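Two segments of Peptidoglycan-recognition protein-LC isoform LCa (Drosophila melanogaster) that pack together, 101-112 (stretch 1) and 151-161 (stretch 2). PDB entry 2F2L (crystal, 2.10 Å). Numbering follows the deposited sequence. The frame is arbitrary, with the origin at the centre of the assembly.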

# COMPACT_ATOMS: atom_id res chain seq x y z
N ALA A 101 -4.87 -16.20 -0.80
CA ALA A 101 -3.42 -16.28 -0.92
C ALA A 101 -2.81 -16.35 0.48
O ALA A 101 -3.20 -15.60 1.38
CB ALA A 101 -2.88 -15.09 -1.65
N TYR A 102 -1.85 -17.25 0.66
CA TYR A 102 -1.21 -17.45 1.95
C TYR A 102 0.12 -16.72 1.90
O TYR A 102 0.93 -16.95 1.02
CB TYR A 102 -1.11 -18.97 2.26
CG TYR A 102 -2.50 -19.50 2.56
CD1 TYR A 102 -2.96 -19.59 3.86
CD2 TYR A 102 -3.41 -19.75 1.53
CE1 TYR A 102 -4.25 -20.01 4.15
CE2 TYR A 102 -4.71 -20.15 1.79
CZ TYR A 102 -5.13 -20.28 3.11
OH TYR A 102 -6.43 -20.66 3.38
N ILE A 103 0.32 -15.78 2.82
CA ILE A 103 1.51 -14.94 2.79
C ILE A 103 2.73 -15.74 3.25
O ILE A 103 2.84 -16.12 4.41
CB ILE A 103 1.37 -13.68 3.64
CG1 ILE A 103 0.16 -12.87 3.16
CG2 ILE A 103 2.66 -12.84 3.57
CD1 ILE A 103 -0.26 -11.78 4.09
N GLY A 104 3.64 -15.98 2.31
CA GLY A 104 4.81 -16.80 2.57
C GLY A 104 5.13 -17.71 1.40
O GLY A 104 4.57 -17.57 0.32
N SER A 105 6.04 -18.64 1.63
CA SER A 105 6.44 -19.65 0.67
C SER A 105 6.34 -20.99 1.40
O SER A 105 6.88 -21.12 2.50
CB SER A 105 7.87 -19.41 0.20
OG SER A 105 8.19 -20.25 -0.91
N PHE A 106 5.62 -21.96 0.83
CA PHE A 106 5.23 -23.16 1.59
C PHE A 106 5.50 -24.47 0.87
O PHE A 106 4.68 -25.38 0.90
CB PHE A 106 3.75 -23.09 1.95
CG PHE A 106 3.36 -21.82 2.62
CD1 PHE A 106 3.48 -21.68 3.99
CD2 PHE A 106 2.89 -20.74 1.87
CE1 PHE A 106 3.12 -20.49 4.62
CE2 PHE A 106 2.53 -19.56 2.49
CZ PHE A 106 2.64 -19.43 3.86
N LYS A 107 6.65 -24.56 0.22
CA LYS A 107 7.03 -25.80 -0.44
C LYS A 107 7.38 -26.84 0.61
O LYS A 107 6.90 -27.97 0.54
CB LYS A 107 8.18 -25.56 -1.43
CG LYS A 107 7.83 -24.51 -2.49
CD LYS A 107 8.33 -24.88 -3.88
CE LYS A 107 9.77 -24.47 -4.11
NZ LYS A 107 9.91 -23.01 -4.32
N THR A 108 8.18 -26.45 1.60
CA THR A 108 8.51 -27.33 2.72
C THR A 108 8.04 -26.80 4.07
O THR A 108 7.81 -27.57 5.00
CB THR A 108 10.03 -27.61 2.79
OG1 THR A 108 10.76 -26.38 2.75
CG2 THR A 108 10.47 -28.48 1.62
N ILE A 109 7.92 -25.48 4.20
CA ILE A 109 7.49 -24.87 5.45
C ILE A 109 5.97 -24.90 5.53
O ILE A 109 5.28 -24.59 4.55
CB ILE A 109 7.99 -23.42 5.54
CG1 ILE A 109 9.53 -23.40 5.54
CG2 ILE A 109 7.42 -22.73 6.79
CD1 ILE A 109 10.14 -22.03 5.24
N GLN A 110 5.44 -25.27 6.69
CA GLN A 110 4.00 -25.32 6.90
C GLN A 110 3.45 -23.94 7.27
O GLN A 110 4.18 -23.13 7.85
CB GLN A 110 3.65 -26.30 8.01
CG GLN A 110 3.98 -27.74 7.66
CD GLN A 110 3.66 -28.70 8.78
OE1 GLN A 110 4.56 -29.17 9.48
NE2 GLN A 110 2.38 -29.00 8.95
N PRO A 111 2.18 -23.67 6.92
CA PRO A 111 1.51 -22.49 7.44
C PRO A 111 1.37 -22.58 8.95
O PRO A 111 1.50 -23.66 9.52
CB PRO A 111 0.12 -22.55 6.78
CG PRO A 111 -0.04 -23.95 6.33
CD PRO A 111 1.32 -24.42 5.98
N SER A 112 1.13 -21.44 9.60
CA SER A 112 0.98 -21.44 11.06
C SER A 112 -0.42 -21.96 11.39
O SER A 112 -1.29 -21.97 10.54
CB SER A 112 1.20 -20.04 11.61
OG SER A 112 0.17 -19.17 11.19
N PHE A 151 2.79 -21.84 -8.48
CA PHE A 151 1.65 -22.35 -7.71
C PHE A 151 2.02 -23.47 -6.73
O PHE A 151 1.19 -23.87 -5.91
CB PHE A 151 0.54 -22.87 -8.65
CG PHE A 151 -0.18 -21.79 -9.43
CD1 PHE A 151 -0.17 -20.46 -9.04
CD2 PHE A 151 -0.94 -22.14 -10.55
CE1 PHE A 151 -0.86 -19.50 -9.77
CE2 PHE A 151 -1.63 -21.19 -11.27
CZ PHE A 151 -1.60 -19.87 -10.88
N LYS A 152 3.26 -23.96 -6.82
CA LYS A 152 3.70 -25.09 -6.00
C LYS A 152 3.89 -24.67 -4.54
O LYS A 152 4.54 -23.67 -4.25
CB LYS A 152 5.00 -25.75 -6.55
CG LYS A 152 4.85 -26.55 -7.88
CD LYS A 152 3.65 -27.52 -7.87
CE LYS A 152 3.63 -28.50 -9.06
NZ LYS A 152 2.54 -29.56 -8.94
N ALA A 153 3.30 -25.46 -3.64
CA ALA A 153 3.34 -25.21 -2.21
C ALA A 153 2.86 -26.45 -1.47
O ALA A 153 1.83 -26.42 -0.81
CB ALA A 153 2.48 -24.01 -1.86
N ASP A 154 3.62 -27.53 -1.61
CA ASP A 154 3.25 -28.85 -1.06
C ASP A 154 2.85 -28.80 0.41
O ASP A 154 1.87 -29.42 0.81
CB ASP A 154 4.41 -29.84 -1.25
CG ASP A 154 4.54 -30.35 -2.68
OD1 ASP A 154 3.77 -29.90 -3.56
OD2 ASP A 154 5.41 -31.22 -2.94
N ALA A 155 3.59 -28.05 1.23
CA ALA A 155 3.34 -28.04 2.67
C ALA A 155 2.06 -27.28 3.03
O ALA A 155 1.38 -27.63 4.00
CB ALA A 155 4.54 -27.50 3.42
N LEU A 156 1.72 -26.26 2.26
CA LEU A 156 0.46 -25.55 2.44
C LEU A 156 -0.71 -26.48 2.13
O LEU A 156 -1.61 -26.65 2.96
CB LEU A 156 0.40 -24.30 1.54
CG LEU A 156 -0.93 -23.55 1.44
CD1 LEU A 156 -1.32 -22.96 2.79
CD2 LEU A 156 -0.87 -22.47 0.38
N TYR A 157 -0.69 -27.09 0.95
CA TYR A 157 -1.84 -27.87 0.48
C TYR A 157 -2.07 -29.15 1.29
O TYR A 157 -3.21 -29.56 1.48
CB TYR A 157 -1.69 -28.21 -1.00
CG TYR A 157 -1.46 -26.99 -1.87
CD1 TYR A 157 -2.26 -25.85 -1.74
CD2 TYR A 157 -0.45 -26.98 -2.84
CE1 TYR A 157 -2.06 -24.75 -2.54
CE2 TYR A 157 -0.24 -25.86 -3.63
CZ TYR A 157 -1.05 -24.75 -3.48
OH TYR A 157 -0.85 -23.63 -4.26
N ALA A 158 -0.98 -29.75 1.78
CA ALA A 158 -1.04 -30.93 2.65
C ALA A 158 -1.80 -30.64 3.95
O ALA A 158 -2.42 -31.53 4.51
CB ALA A 158 0.36 -31.43 2.96
N SER A 159 -1.75 -29.38 4.39
CA SER A 159 -2.45 -28.94 5.61
C SER A 159 -3.98 -28.96 5.49
O SER A 159 -4.68 -29.00 6.50
CB SER A 159 -1.96 -27.54 6.01
OG SER A 159 -0.53 -27.49 6.02
N PHE A 160 -4.49 -28.92 4.25
CA PHE A 160 -5.94 -28.98 4.00
C PHE A 160 -6.40 -30.35 3.48
O PHE A 160 -7.58 -30.55 3.24
CB PHE A 160 -6.34 -27.93 2.96
CG PHE A 160 -5.95 -26.54 3.32
CD1 PHE A 160 -6.42 -25.96 4.48
CD2 PHE A 160 -5.15 -25.80 2.47
CE1 PHE A 160 -6.07 -24.67 4.81
CE2 PHE A 160 -4.80 -24.51 2.78
CZ PHE A 160 -5.27 -23.93 3.95
N ALA A 161 -5.47 -31.28 3.33
CA ALA A 161 -5.75 -32.56 2.65
C ALA A 161 -6.90 -33.37 3.27
O ALA A 161 -7.63 -34.04 2.54
CB ALA A 161 -4.48 -33.40 2.57
O HOH W 1 5.26 -21.71 -2.05

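Leu-156, on the helix of stretch 2, forms the apolar centre of the contact. Its chi1 t, chi2 p rotamer lays Leu-156 CD1 over one face of the Tyr-102 ring, 4.0 Å from the ring centroid in a CH-pi contact, while the same CD1 lies 3.9 Å from Pro-111 CG. Leu-156 CB meets Phe-106 CB at 3.6 Å, so one side chain touches three residues of stretch 1. Tyr-102 reaches further along the second stretch: Tyr-102 CZ lies 3.7 Å from Phe-160 CZ, the two buried rings meeting obliquely with planes at 56°. Ala-155 points toward stretch 1, and its small methyl fits closely against the loop, Ala-155 CB 3.2 Å from Ile-109 O. Ala-155 N, which has no acceptor within its own stretch, finds one in the loop: it donates to Phe-106 O (2.9 Å) and weakly to Lys-107 O (3.4 Å). Leu-156 N bonds weakly to Phe-106 O (3.4 Å), shared with Ala-153 O. Toward the edge, Ser-159 OG donates to Ala-155 O (2.8 Å) within its own stretch and rests 3.6 Å from Pro-111 CD. Lys-107 packs its aliphatic part against the backbone, Lys-107 CG 3.8 Å from Lys-152 O. A water accepts from Phe-106 N (2.9 Å from the water O) and lies within hydrogen-bonding distance of Lys-152 O (3.0 Å from the same O). 537 Å² is buried, both sides summed.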